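Local coordinates for protein serine protease (Nocardiopsis alba, PDB 2OUA) that probably cleaves proteins as a secreted, acid-stable serine endopeptidase of the S1 family, captured here as its protease domain with a sulfonyl fluoride inhibitor, at residues V17-T22 with T151-V156; F30-H35 with D61-R66; S55-N60 with V121-G126; V100-S105 with P140-G145. All coordinates share one frame; numbering follows the deposited sequence.

Interaction 1: V17-T22 with T151-V156; sequences VGFAAT and TQAQGV
Phe19 and Ala153 make the tight part of this contact. The methyl CB of Ala153 sits over one face of the Phe19 ring, 3.6 Å from the ring centroid and 17° off its normal. This is a CH-pi contact. The methyl is shifted toward the far rim, where its distance to Phe19 CZ is 3.5 Å. Phe19 CG lies anti to the carbonyl carbon (chi1 -63°), which sends the ring out from its strand toward 152-156. At the ring edge, near its plane, Phe19 CE1 approaches the carbonyl oxygen Gly155 O at 3.2 Å. Leu186 of strand 185-186 also packs on both Phe19 and Ala153.

The Gly18 end is looser. With no side chain on Gly18, its CA comes to 3.9 Å from one branch of Val156, CG1. The same methyl is 4.4 Å from Phe19 CD1. No hydrogen bond crosses between the segments.

At the start of 151-156, Thr151 and Gln152 are partly exposed. The Gln154 side chain starts away from 17-22 but stays buried. Gln154 NE2 bonds to Gln152 O at 2.9 Å, and Ser92 O and Ala94 N also hold the amide.

The two strands run almost at right angles, 97°, with axes 9.9 Å apart. Each carries a classic beta bulge, at Gly18-Phe19 and at Gln154-Gly155. This is part of the buried interface between the two beta-barrel domains of the chymotrypsin-like fold.

Interaction 2: F30-H35 with D61-R66; sequences FVTAGH and DAAFVR
An antiparallel strand pairing joins 30-32 to 62-66 in the N-terminal barrel of this chymotrypsin-like fold, and it leads into the His-Asp part of the predicted charge relay. Phe30 with Val65 and Thr32 with Ala63 are hydrogen-bonded pairs. Val31 with Phe64 is the non-hydrogen-bonded pair between them. Val65 N to Phe30 O is nearly straight, at 176°. Thr32 N reaches Ala63 O at 2.9 Å, while the return bond from Ala63 N to Thr32 O is weak.

On the Phe30 side of the sheet, Val65 CB lies over one face of the Phe30 ring, 3.9 Å from its centroid. Phe30 CG sits between the backbone N and the carbonyl carbon (chi1 61°), which lays the ring alongside Val65. Thr32 CG2 fills in next to Ala63 CB. On the other side, Val31 CG1 meets the edge of the Phe64 ring.

Beyond the strands, the Asp61 carboxylate takes hold of the 3-10 segment that carries His35. Asp61 OD1 accepts His35 N at 2.9 Å. Ser158 OG is a second partner of Asp61 OD2. His35 NE2 is within hydrogen-bonding distance of Ser143 OG, whose state in this complex is not settled. His35 ND1 donates to the syn lone pair of Asp61 OD2 at 2.8 Å, with that oxygen 4° out of the imidazole plane.

Interaction 3: S55-N60 with V121-G126; sequences SVFPGN and VSYPQG
Phe57 and Tyr123 carry the aromatic part of this surface contact. The Phe57 ring presents its edge, and Phe57 CE1 is 3.6 Å from Tyr123 CD1. The two side chains cross at about a right angle. Phe57 CG is anti to the backbone N (chi1 172°), and this extends the ring toward the 123-126 turn. Val121 CG2 packs over one face of the Tyr123 ring.

The second group is apolar and mixed contact with Gln125. Its chain bends at chi2 (71°) and curls round the Phe57 rim. Phe57 CE2 rests 3.7 Å from Gln125 CB. Gln125 OE1 lies near the ring plane, 3.6 Å from Phe57 CZ.

The third group is proline against backbone. Pro58 follows a cis peptide bond. Its CG touches Gln125 O at 3.4 Å and lies 4.2 Å from Gly126 CA. A type I turn from Tyr123 to Gly126 presents these atoms, closed by Gly126 N to Tyr123 O at 3.0 Å.

Phe57 also meets the His35 ring edge-to-face, and Tyr123 OH bonds to Ser158 OG. The contact sets the loop after strand 48-56 of the N-terminal barrel against the hairpin 119-129 of the C-terminal domain, beside the active site. With no hydrogen bond across the segments, it rests on van der Waals contact and probably has little directional character.

Interaction 4: V100-S105 with P140-G145; sequences VCRSGS and PGDSGG. With AES (4-(2-aminoethyl)benzenesulfonyl fluoride), chain E.
Asp142 meets Arg102 through stacked flat groups. From the backbone, Asp142 CB comes first, 3.4 Å from the sulfonyl oxygen O1S of AES. Asp142 CG is anti to the carbonyl carbon (chi1 -70°), which points the carboxylate at strand 100-104. CG lies 3.5 Å from Arg102 NH1. Asp142 OD1 packs on Gly104, 3.2 Å from Gly104 C; with no side chain there, the oxygen can come this close. Thr106 N gives OD1 a hydrogen bond. Asp142 OD2 lies over one face of the guanidinium, 3.5 Å from Arg102 NH1. The two planes are 18° apart. Because the oxygen lies well out of the guanidinium plane, the salt bridge is one of charge alone, with no N-H directed at it. Thr107 OG1 and Glu139 N bond to OD2 instead, and Arg102 NE is held by Cys137 O.

This is the GDSGG loop of chymotrypsin-like proteases, with Ser143 as the predicted nucleophile. A type II turn runs from Asp142 to Gly145, and AES occupies the pocket beside it. Ser143 OG is 2.6 Å from AES S, too close for an unbonded contact. A sulfonylated serine would be consistent with this inhibitor, but the model leaves the link undecided.

A water accepts from Arg102 NH1 and donates to Asp142 O at 2.7 Å, with a weak bond to Ser103 O. Gly145 CA adds a C-H...O contact to Ser103 O at 3.2 Å.

Overall arrangement
From the N terminus, residues 17-22 open the loop that interaction 1 closes at 151-156. The other three interactions are nested inside it. Residues 30-35 come next and pair with 61-66 in interaction 2. Before that loop closes, 55-60 opens interaction 3, which ends at 121-126, so interactions 2 and 3 cross. Interaction 4 opens at 100-105 and closes at 140-145; it crosses interaction 3 and follows interaction 2 in series. Interaction 2 ties strands within the N-terminal barrel. Interactions 1 and 3 join the two domains, and interaction 4 fixes the serine loop to the C-terminal barrel. Interactions 2 and 4 meet at the predicted catalytic triad.

Interaction 1: V17-T22 with T151-V156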
loop_
_atom_site.group_PDB
_atom_site.type_symbol
_atom_site.label_atom_id
_atom_site.label_comp_id
_atom_site.label_asym_id
_atom_site.label_seq_id
_atom_site.Cartn_x
_atom_site.Cartn_y
_atom_site.Cartn_z
ATOM N N VAL A 17 -2.911 2.060 -4.919
ATOM C CA VAL A 17 -2.257 0.772 -5.132
ATOM C C VAL A 17 -1.017 0.660 -4.255
ATOM O O VAL A 17 -0.253 1.617 -4.118
ATOM C CB VAL A 17 -1.823 0.601 -6.621
ATOM C CG1 VAL A 17 -0.949 -0.634 -6.780
ATOM C CG2 VAL A 17 -3.050 0.492 -7.519
ATOM N N GLY A 18 -0.829 -0.510 -3.654
ATOM C CA GLY A 18 0.339 -0.733 -2.825
ATOM C C GLY A 18 1.473 -1.207 -3.716
ATOM O O GLY A 18 2.339 -0.426 -4.099
ATOM N N PHE A 19 1.460 -2.490 -4.061
ATOM C CA PHE A 19 2.488 -3.054 -4.930
ATOM C C PHE A 19 1.898 -4.119 -5.832
ATOM O O PHE A 19 1.072 -4.926 -5.397
ATOM C CB PHE A 19 3.617 -3.696 -4.114
ATOM C CG PHE A 19 4.372 -2.733 -3.257
ATOM C CD1 PHE A 19 4.059 -2.585 -1.912
ATOM C CD2 PHE A 19 5.388 -1.952 -3.800
ATOM C CE1 PHE A 19 4.746 -1.676 -1.119
ATOM C CE2 PHE A 19 6.080 -1.037 -3.014
ATOM C CZ PHE A 19 5.758 -0.901 -1.672
ATOM N N ALA A 20 2.316 -4.117 -7.093
ATOM C CA ALA A 20 1.848 -5.120 -8.037
ATOM C C ALA A 20 2.370 -6.461 -7.530
ATOM O O ALA A 20 3.517 -6.560 -7.083
ATOM C CB ALA A 20 2.406 -4.832 -9.429
ATOM N N ALA A 21 1.528 -7.486 -7.595
ATOM C CA ALA A 21 1.907 -8.822 -7.146
ATOM C C ALA A 21 1.030 -9.878 -7.819
ATOM O O ALA A 21 -0.028 -9.566 -8.356
ATOM C CB ALA A 21 1.768 -8.925 -5.624
ATOM N N THR A 22 1.484 -11.128 -7.787
ATOM C CA THR A 22 0.733 -12.231 -8.371
ATOM C C THR A 22 0.394 -13.208 -7.248
ATOM O O THR A 22 1.162 -13.343 -6.296
ATOM C CB THR A 22 1.562 -12.967 -9.455
ATOM O OG1 THR A 22 2.768 -13.482 -8.873
ATOM C CG2 THR A 22 1.935 -12.013 -10.576
ATOM N N THR A 151 14.848 0.615 -3.279
ATOM C CA THR A 151 14.172 -0.265 -4.228
ATOM C C THR A 151 13.506 -1.428 -3.490
ATOM O O THR A 151 13.073 -2.398 -4.111
ATOM C CB THR A 151 15.157 -0.848 -5.269
ATOM O OG1 THR A 151 16.179 -1.596 -4.598
ATOM C CG2 THR A 151 15.802 0.270 -6.079
ATOM N N GLN A 152 13.419 -1.322 -2.166
ATOM C CA GLN A 152 12.817 -2.384 -1.360
ATOM C C GLN A 152 11.433 -2.024 -0.821
ATOM O O GLN A 152 11.284 -1.077 -0.052
ATOM C CB GLN A 152 13.737 -2.740 -0.182
ATOM C CG GLN A 152 15.130 -3.198 -0.590
ATOM C CD GLN A 152 15.103 -4.382 -1.540
ATOM O OE1 GLN A 152 14.522 -5.424 -1.233
ATOM N NE2 GLN A 152 15.735 -4.226 -2.700
ATOM N N ALA A 153 10.423 -2.787 -1.230
ATOM C CA ALA A 153 9.053 -2.560 -0.775
ATOM C C ALA A 153 8.977 -2.805 0.729
ATOM O O ALA A 153 9.498 -3.805 1.229
ATOM C CB ALA A 153 8.099 -3.500 -1.507
ATOM N N GLN A 154 8.319 -1.898 1.450
ATOM C CA GLN A 154 8.208 -2.024 2.901
ATOM C C GLN A 154 6.794 -2.318 3.393
ATOM O O GLN A 154 6.604 -3.164 4.263
ATOM C CB GLN A 154 8.727 -0.751 3.579
ATOM C CG GLN A 154 10.175 -0.411 3.235
ATOM C CD GLN A 154 11.142 -1.505 3.639
ATOM O OE1 GLN A 154 11.172 -1.920 4.793
ATOM N NE2 GLN A 154 11.941 -1.978 2.679
ATOM N N GLY A 155 5.802 -1.623 2.845
ATOM C CA GLY A 155 4.435 -1.860 3.279
ATOM C C GLY A 155 3.399 -1.004 2.578
ATOM O O GLY A 155 3.699 -0.353 1.575
ATOM N N VAL A 156 2.173 -1.015 3.099
ATOM C CA VAL A 156 1.090 -0.233 2.524
ATOM C C VAL A 156 0.474 0.690 3.575
ATOM O O VAL A 156 0.284 0.307 4.732
ATOM C CB VAL A 156 -0.002 -1.148 1.907
ATOM C CG1 VAL A 156 0.618 -2.016 0.805
ATOM C CG2 VAL A 156 -0.635 -2.029 2.981
#

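Interaction 2: F30-H35 with D61-R66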
loop_
_atom_site.group_PDB
_atom_site.type_symbol
_atom_site.label_atom_id
_atom_site.label_comp_id
_atom_site.label_asym_id
_atom_site.label_seq_id
_atom_site.Cartn_x
_atom_site.Cartn_y
_atom_site.Cartn_z
ATOM N N PHE A 30 -2.685 -6.723 -6.851
ATOM C CA PHE A 30 -1.826 -5.846 -6.062
ATOM C C PHE A 30 -2.232 -5.841 -4.601
ATOM O O PHE A 30 -3.402 -6.037 -4.275
ATOM C CB PHE A 30 -1.848 -4.414 -6.627
ATOM C CG PHE A 30 -3.212 -3.757 -6.620
ATOM C CD1 PHE A 30 -3.748 -3.234 -5.443
ATOM C CD2 PHE A 30 -3.943 -3.642 -7.799
ATOM C CE1 PHE A 30 -4.995 -2.597 -5.441
ATOM C CE2 PHE A 30 -5.196 -3.009 -7.810
ATOM C CZ PHE A 30 -5.721 -2.483 -6.629
ATOM N N VAL A 31 -1.254 -5.652 -3.720
ATOM C CA VAL A 31 -1.545 -5.589 -2.296
ATOM C C VAL A 31 -1.908 -4.147 -1.985
ATOM O O VAL A 31 -1.450 -3.222 -2.657
ATOM C CB VAL A 31 -0.336 -6.035 -1.427
ATOM C CG1 VAL A 31 -0.100 -7.529 -1.613
ATOM C CG2 VAL A 31 0.906 -5.243 -1.798
ATOM N N THR A 32 -2.746 -3.964 -0.974
ATOM C CA THR A 32 -3.205 -2.640 -0.576
ATOM C C THR A 32 -3.714 -2.764 0.855
ATOM O O THR A 32 -3.495 -3.786 1.497
ATOM C CB THR A 32 -4.345 -2.161 -1.520
ATOM O OG1 THR A 32 -4.684 -0.800 -1.223
ATOM C CG2 THR A 32 -5.581 -3.041 -1.364
ATOM N N ALA A 33 -4.385 -1.732 1.361
ATOM C CA ALA A 33 -4.908 -1.773 2.726
ATOM C C ALA A 33 -6.265 -2.464 2.776
ATOM O O ALA A 33 -7.106 -2.276 1.894
ATOM C CB ALA A 33 -5.030 -0.360 3.283
ATOM N N GLY A 34 -6.482 -3.254 3.823
ATOM C CA GLY A 34 -7.743 -3.957 3.971
ATOM C C GLY A 34 -8.934 -3.056 4.259
ATOM O O GLY A 34 -10.076 -3.427 3.977
ATOM N N HIS A 35 -8.700 -1.874 4.819
ATOM C CA HIS A 35 -9.830 -0.999 5.112
ATOM C C HIS A 35 -10.390 -0.381 3.835
ATOM O O HIS A 35 -11.448 0.244 3.851
ATOM C CB HIS A 35 -9.450 0.097 6.122
ATOM C CG HIS A 35 -8.592 1.187 5.558
ATOM N ND1 HIS A 35 -7.236 1.274 5.809
ATOM C CD2 HIS A 35 -8.901 2.257 4.790
ATOM C CE1 HIS A 35 -6.751 2.350 5.217
ATOM N NE2 HIS A 35 -7.739 2.963 4.591
ATOM N N ASP A 61 -4.350 -4.672 8.554
ATOM C CA ASP A 61 -4.936 -3.733 7.601
ATOM C C ASP A 61 -4.265 -4.099 6.297
ATOM O O ASP A 61 -3.446 -3.354 5.764
ATOM C CB ASP A 61 -4.645 -2.278 7.968
ATOM C CG ASP A 61 -5.463 -1.302 7.134
ATOM O OD1 ASP A 61 -6.217 -1.771 6.255
ATOM O OD2 ASP A 61 -5.362 -0.071 7.349
ATOM N N ALA A 62 -4.624 -5.277 5.797
ATOM C CA ALA A 62 -4.019 -5.818 4.592
ATOM C C ALA A 62 -5.031 -6.380 3.609
ATOM O O ALA A 62 -6.108 -6.840 3.988
ATOM C CB ALA A 62 -3.029 -6.906 4.982
ATOM N N ALA A 63 -4.673 -6.354 2.333
ATOM C CA ALA A 63 -5.570 -6.871 1.321
ATOM C C ALA A 63 -4.847 -7.146 0.012
ATOM O O ALA A 63 -3.773 -6.596 -0.254
ATOM C CB ALA A 63 -6.704 -5.881 1.082
ATOM N N PHE A 64 -5.437 -8.026 -0.787
ATOM C CA PHE A 64 -4.893 -8.352 -2.098
ATOM C C PHE A 64 -6.050 -8.268 -3.072
ATOM O O PHE A 64 -7.078 -8.928 -2.891
ATOM C CB PHE A 64 -4.307 -9.765 -2.154
ATOM C CG PHE A 64 -3.834 -10.159 -3.538
ATOM C CD1 PHE A 64 -2.730 -9.531 -4.118
ATOM C CD2 PHE A 64 -4.524 -11.118 -4.280
ATOM C CE1 PHE A 64 -2.323 -9.850 -5.418
ATOM C CE2 PHE A 64 -4.127 -11.445 -5.581
ATOM C CZ PHE A 64 -3.024 -10.810 -6.152
ATOM N N VAL A 65 -5.887 -7.432 -4.087
ATOM C CA VAL A 65 -6.901 -7.266 -5.113
ATOM C C VAL A 65 -6.440 -8.066 -6.323
ATOM O O VAL A 65 -5.332 -7.864 -6.815
ATOM C CB VAL A 65 -7.051 -5.786 -5.518
ATOM C CG1 VAL A 65 -7.963 -5.665 -6.733
ATOM C CG2 VAL A 65 -7.622 -4.988 -4.351
ATOM N N ARG A 66 -7.288 -8.980 -6.784
ATOM C CA ARG A 66 -6.976 -9.809 -7.945
ATOM C C ARG A 66 -7.603 -9.187 -9.189
ATOM O O ARG A 66 -8.786 -8.846 -9.193
ATOM C CB ARG A 66 -7.519 -11.226 -7.736
ATOM C CG ARG A 66 -7.656 -12.044 -9.012
ATOM C CD ARG A 66 -8.189 -13.434 -8.706
ATOM N NE ARG A 66 -8.557 -14.164 -9.916
ATOM C CZ ARG A 66 -9.679 -13.959 -10.603
ATOM N NH1 ARG A 66 -10.548 -13.043 -10.200
ATOM N NH2 ARG A 66 -9.928 -14.672 -11.693
#

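Interaction 3: S55-N60 with V121-G126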
loop_
_atom_site.group_PDB
_atom_site.type_symbol
_atom_site.label_atom_id
_atom_site.label_comp_id
_atom_site.label_asym_id
_atom_site.label_seq_id
_atom_site.Cartn_x
_atom_site.Cartn_y
_atom_site.Cartn_z
ATOM N N SER A 55 -8.732 -9.857 2.426
ATOM C CA SER A 55 -8.845 -8.595 3.147
ATOM C C SER A 55 -9.033 -8.833 4.629
ATOM O O SER A 55 -9.885 -9.624 5.032
ATOM C CB SER A 55 -10.015 -7.757 2.626
ATOM O OG SER A 55 -10.060 -6.495 3.292
ATOM N N VAL A 56 -8.221 -8.154 5.430
ATOM C CA VAL A 56 -8.300 -8.258 6.882
ATOM C C VAL A 56 -8.131 -6.871 7.488
ATOM O O VAL A 56 -7.078 -6.240 7.348
ATOM C CB VAL A 56 -7.207 -9.187 7.461
ATOM C CG1 VAL A 56 -7.276 -9.177 8.990
ATOM C CG2 VAL A 56 -7.396 -10.606 6.943
ATOM N N PHE A 57 -9.186 -6.406 8.144
ATOM C CA PHE A 57 -9.217 -5.106 8.808
ATOM C C PHE A 57 -10.494 -5.068 9.644
ATOM O O PHE A 57 -11.570 -5.396 9.140
ATOM C CB PHE A 57 -9.269 -3.969 7.780
ATOM C CG PHE A 57 -9.484 -2.614 8.399
ATOM C CD1 PHE A 57 -8.427 -1.929 8.994
ATOM C CD2 PHE A 57 -10.756 -2.048 8.434
ATOM C CE1 PHE A 57 -8.637 -0.693 9.619
ATOM C CE2 PHE A 57 -10.979 -0.815 9.058
ATOM C CZ PHE A 57 -9.914 -0.137 9.653
ATOM N N PRO A 58 -10.404 -4.678 10.930
ATOM C CA PRO A 58 -9.233 -4.262 11.714
ATOM C C PRO A 58 -8.319 -5.441 12.046
ATOM O O PRO A 58 -8.319 -6.447 11.340
ATOM C CB PRO A 58 -9.850 -3.667 12.988
ATOM C CG PRO A 58 -11.271 -3.387 12.625
ATOM C CD PRO A 58 -11.632 -4.523 11.721
ATOM N N GLY A 59 -7.572 -5.326 13.141
ATOM C CA GLY A 59 -6.650 -6.385 13.536
ATOM C C GLY A 59 -5.386 -6.141 12.744
ATOM O O GLY A 59 -4.351 -5.761 13.286
ATOM N N ASN A 60 -5.483 -6.384 11.440
ATOM C CA ASN A 60 -4.393 -6.121 10.516
ATOM C C ASN A 60 -5.039 -5.080 9.609
ATOM O O ASN A 60 -6.148 -4.621 9.888
ATOM C CB ASN A 60 -4.044 -7.369 9.694
ATOM C CG ASN A 60 -3.563 -8.530 10.553
ATOM O OD1 ASN A 60 -2.570 -8.421 11.276
ATOM N ND2 ASN A 60 -4.265 -9.652 10.470
ATOM N N VAL A 121 -2.583 0.804 16.821
ATOM C CA VAL A 121 -3.263 2.086 16.713
ATOM C C VAL A 121 -4.767 1.874 16.774
ATOM O O VAL A 121 -5.263 0.802 16.429
ATOM C CB VAL A 121 -2.928 2.795 15.380
ATOM C CG1 VAL A 121 -1.420 3.001 15.257
ATOM C CG2 VAL A 121 -3.443 1.972 14.214
ATOM N N SER A 122 -5.485 2.898 17.218
ATOM C CA SER A 122 -6.934 2.827 17.291
ATOM C C SER A 122 -7.556 3.683 16.198
ATOM O O SER A 122 -7.298 4.887 16.108
ATOM C CB SER A 122 -7.435 3.300 18.660
ATOM O OG SER A 122 -7.214 2.311 19.650
ATOM N N TYR A 123 -8.357 3.041 15.356
ATOM C CA TYR A 123 -9.057 3.722 14.274
ATOM C C TYR A 123 -10.524 3.738 14.691
ATOM O O TYR A 123 -10.917 3.043 15.628
ATOM C CB TYR A 123 -8.908 2.935 12.967
ATOM C CG TYR A 123 -7.506 2.912 12.393
ATOM C CD1 TYR A 123 -7.021 1.777 11.747
ATOM C CD2 TYR A 123 -6.676 4.033 12.462
ATOM C CE1 TYR A 123 -5.743 1.754 11.184
ATOM C CE2 TYR A 123 -5.399 4.022 11.901
ATOM C CZ TYR A 123 -4.940 2.881 11.262
ATOM O OH TYR A 123 -3.687 2.869 10.688
ATOM N N PRO A 124 -11.355 4.528 14.006
ATOM C CA PRO A 124 -12.768 4.554 14.387
ATOM C C PRO A 124 -13.420 3.173 14.285
ATOM O O PRO A 124 -14.383 2.881 14.996
ATOM C CB PRO A 124 -13.369 5.555 13.404
ATOM C CG PRO A 124 -12.229 6.510 13.173
ATOM C CD PRO A 124 -11.064 5.559 12.997
ATOM N N GLN A 125 -12.881 2.322 13.413
ATOM C CA GLN A 125 -13.427 0.977 13.214
ATOM C C GLN A 125 -12.843 -0.080 14.151
ATOM O O GLN A 125 -13.321 -1.215 14.190
ATOM C CB GLN A 125 -13.200 0.505 11.770
ATOM C CG GLN A 125 -13.763 1.409 10.686
ATOM C CD GLN A 125 -12.993 2.703 10.558
ATOM O OE1 GLN A 125 -11.789 2.749 10.811
ATOM N NE2 GLN A 125 -13.680 3.768 10.146
ATOM N N GLY A 126 -11.803 0.282 14.895
ATOM C CA GLY A 126 -11.199 -0.682 15.794
ATOM C C GLY A 126 -9.689 -0.559 15.844
ATOM O O GLY A 126 -9.114 0.361 15.259
#

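Interaction 4: V100-S105 with P140-G145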
loop_
_atom_site.group_PDB
_atom_site.type_symbol
_atom_site.label_atom_id
_atom_site.label_comp_id
_atom_site.label_asym_id
_atom_site.label_seq_id
_atom_site.Cartn_x
_atom_site.Cartn_y
_atom_site.Cartn_z
ATOM N N VAL A 100 12.295 6.393 4.289
ATOM C CA VAL A 100 11.244 5.645 3.616
ATOM C C VAL A 100 10.345 6.674 2.944
ATOM O O VAL A 100 10.226 7.803 3.424
ATOM C CB VAL A 100 10.421 4.785 4.621
ATOM C CG1 VAL A 100 9.570 5.677 5.518
ATOM C CG2 VAL A 100 9.547 3.786 3.863
ATOM N N CYS A 101 9.744 6.307 1.820
ATOM C CA CYS A 101 8.862 7.233 1.120
ATOM C C CYS A 101 7.519 6.579 0.864
ATOM O O CYS A 101 7.429 5.358 0.711
ATOM C CB CYS A 101 9.462 7.664 -0.220
ATOM S SG CYS A 101 11.071 8.517 -0.150
ATOM N N ARG A 102 6.482 7.408 0.806
ATOM C CA ARG A 102 5.124 6.938 0.578
ATOM C C ARG A 102 4.563 7.514 -0.715
ATOM O O ARG A 102 4.814 8.675 -1.052
ATOM C CB ARG A 102 4.225 7.355 1.750
ATOM C CG ARG A 102 2.761 6.979 1.578
ATOM C CD ARG A 102 1.878 7.700 2.584
ATOM N NE ARG A 102 2.001 9.155 2.484
ATOM C CZ ARG A 102 1.649 9.873 1.419
ATOM N NH1 ARG A 102 1.143 9.284 0.342
ATOM N NH2 ARG A 102 1.814 11.191 1.430
ATOM N N SER A 103 3.810 6.696 -1.442
ATOM C CA SER A 103 3.189 7.141 -2.681
ATOM C C SER A 103 1.681 6.991 -2.514
ATOM O O SER A 103 1.196 5.902 -2.220
ATOM C CB SER A 103 3.669 6.295 -3.864
ATOM O OG SER A 103 3.059 6.735 -5.068
ATOM N N GLY A 104 0.945 8.088 -2.688
ATOM C CA GLY A 104 -0.505 8.045 -2.543
ATOM C C GLY A 104 -1.185 8.885 -3.609
ATOM O O GLY A 104 -0.610 9.868 -4.076
ATOM N N SER A 105 -2.412 8.525 -3.981
ATOM C CA SER A 105 -3.125 9.254 -5.029
ATOM C C SER A 105 -3.681 10.632 -4.656
ATOM O O SER A 105 -4.089 11.396 -5.536
ATOM C CB SER A 105 -4.253 8.386 -5.605
ATOM O OG SER A 105 -5.249 8.107 -4.641
ATOM N N PRO A 140 -6.635 11.289 3.407
ATOM C CA PRO A 140 -7.632 10.372 2.849
ATOM C C PRO A 140 -7.454 10.216 1.344
ATOM O O PRO A 140 -7.372 11.207 0.611
ATOM C CB PRO A 140 -8.953 11.036 3.222
ATOM C CG PRO A 140 -8.635 11.637 4.559
ATOM C CD PRO A 140 -7.272 12.271 4.305
ATOM N N GLY A 141 -7.392 8.966 0.899
ATOM C CA GLY A 141 -7.196 8.679 -0.509
ATOM C C GLY A 141 -5.837 8.024 -0.701
ATOM O O GLY A 141 -5.643 7.235 -1.629
ATOM N N ASP A 142 -4.896 8.360 0.179
ATOM C CA ASP A 142 -3.547 7.798 0.118
ATOM C C ASP A 142 -3.513 6.362 0.653
ATOM O O ASP A 142 -2.548 5.632 0.419
ATOM C CB ASP A 142 -2.557 8.641 0.935
ATOM C CG ASP A 142 -2.264 9.998 0.310
ATOM O OD1 ASP A 142 -2.360 10.132 -0.930
ATOM O OD2 ASP A 142 -1.912 10.933 1.066
ATOM N N SER A 143 -4.560 5.973 1.381
ATOM C CA SER A 143 -4.663 4.631 1.962
ATOM C C SER A 143 -4.318 3.520 0.984
ATOM O O SER A 143 -4.736 3.555 -0.175
ATOM C CB SER A 143 -6.078 4.369 2.478
ATOM O OG SER A 143 -6.441 5.280 3.495
ATOM N N GLY A 144 -3.576 2.530 1.467
ATOM C CA GLY A 144 -3.190 1.405 0.635
ATOM C C GLY A 144 -1.952 1.668 -0.195
ATOM O O GLY A 144 -1.377 0.741 -0.763
ATOM N N GLY A 145 -1.542 2.936 -0.250
ATOM C CA GLY A 145 -0.379 3.336 -1.026
ATOM C C GLY A 145 0.935 2.701 -0.616
ATOM O O GLY A 145 1.074 2.164 0.482
HETATM C C3 AES E . -7.507 8.707 6.878
HETATM C C2 AES E . -6.872 7.766 6.072
HETATM C C1 AES E . -5.542 7.952 5.700
HETATM S S AES E . -4.727 6.746 4.729
HETATM O O1S AES E . -3.633 7.400 3.939
HETATM O O2S AES E . -4.132 5.700 5.625
HETATM C C6 AES E . -4.853 9.082 6.130
HETATM C C5 AES E . -5.488 10.022 6.934
HETATM C C4 AES E . -6.818 9.834 7.310
HETATM C C7 AES E . -7.516 10.859 8.209
HETATM C C8 AES E . -6.861 10.952 9.589
HETATM N N8 AES E . -6.914 9.644 10.259
HETATM O O HOH W 1 0.006 6.400 0.378
#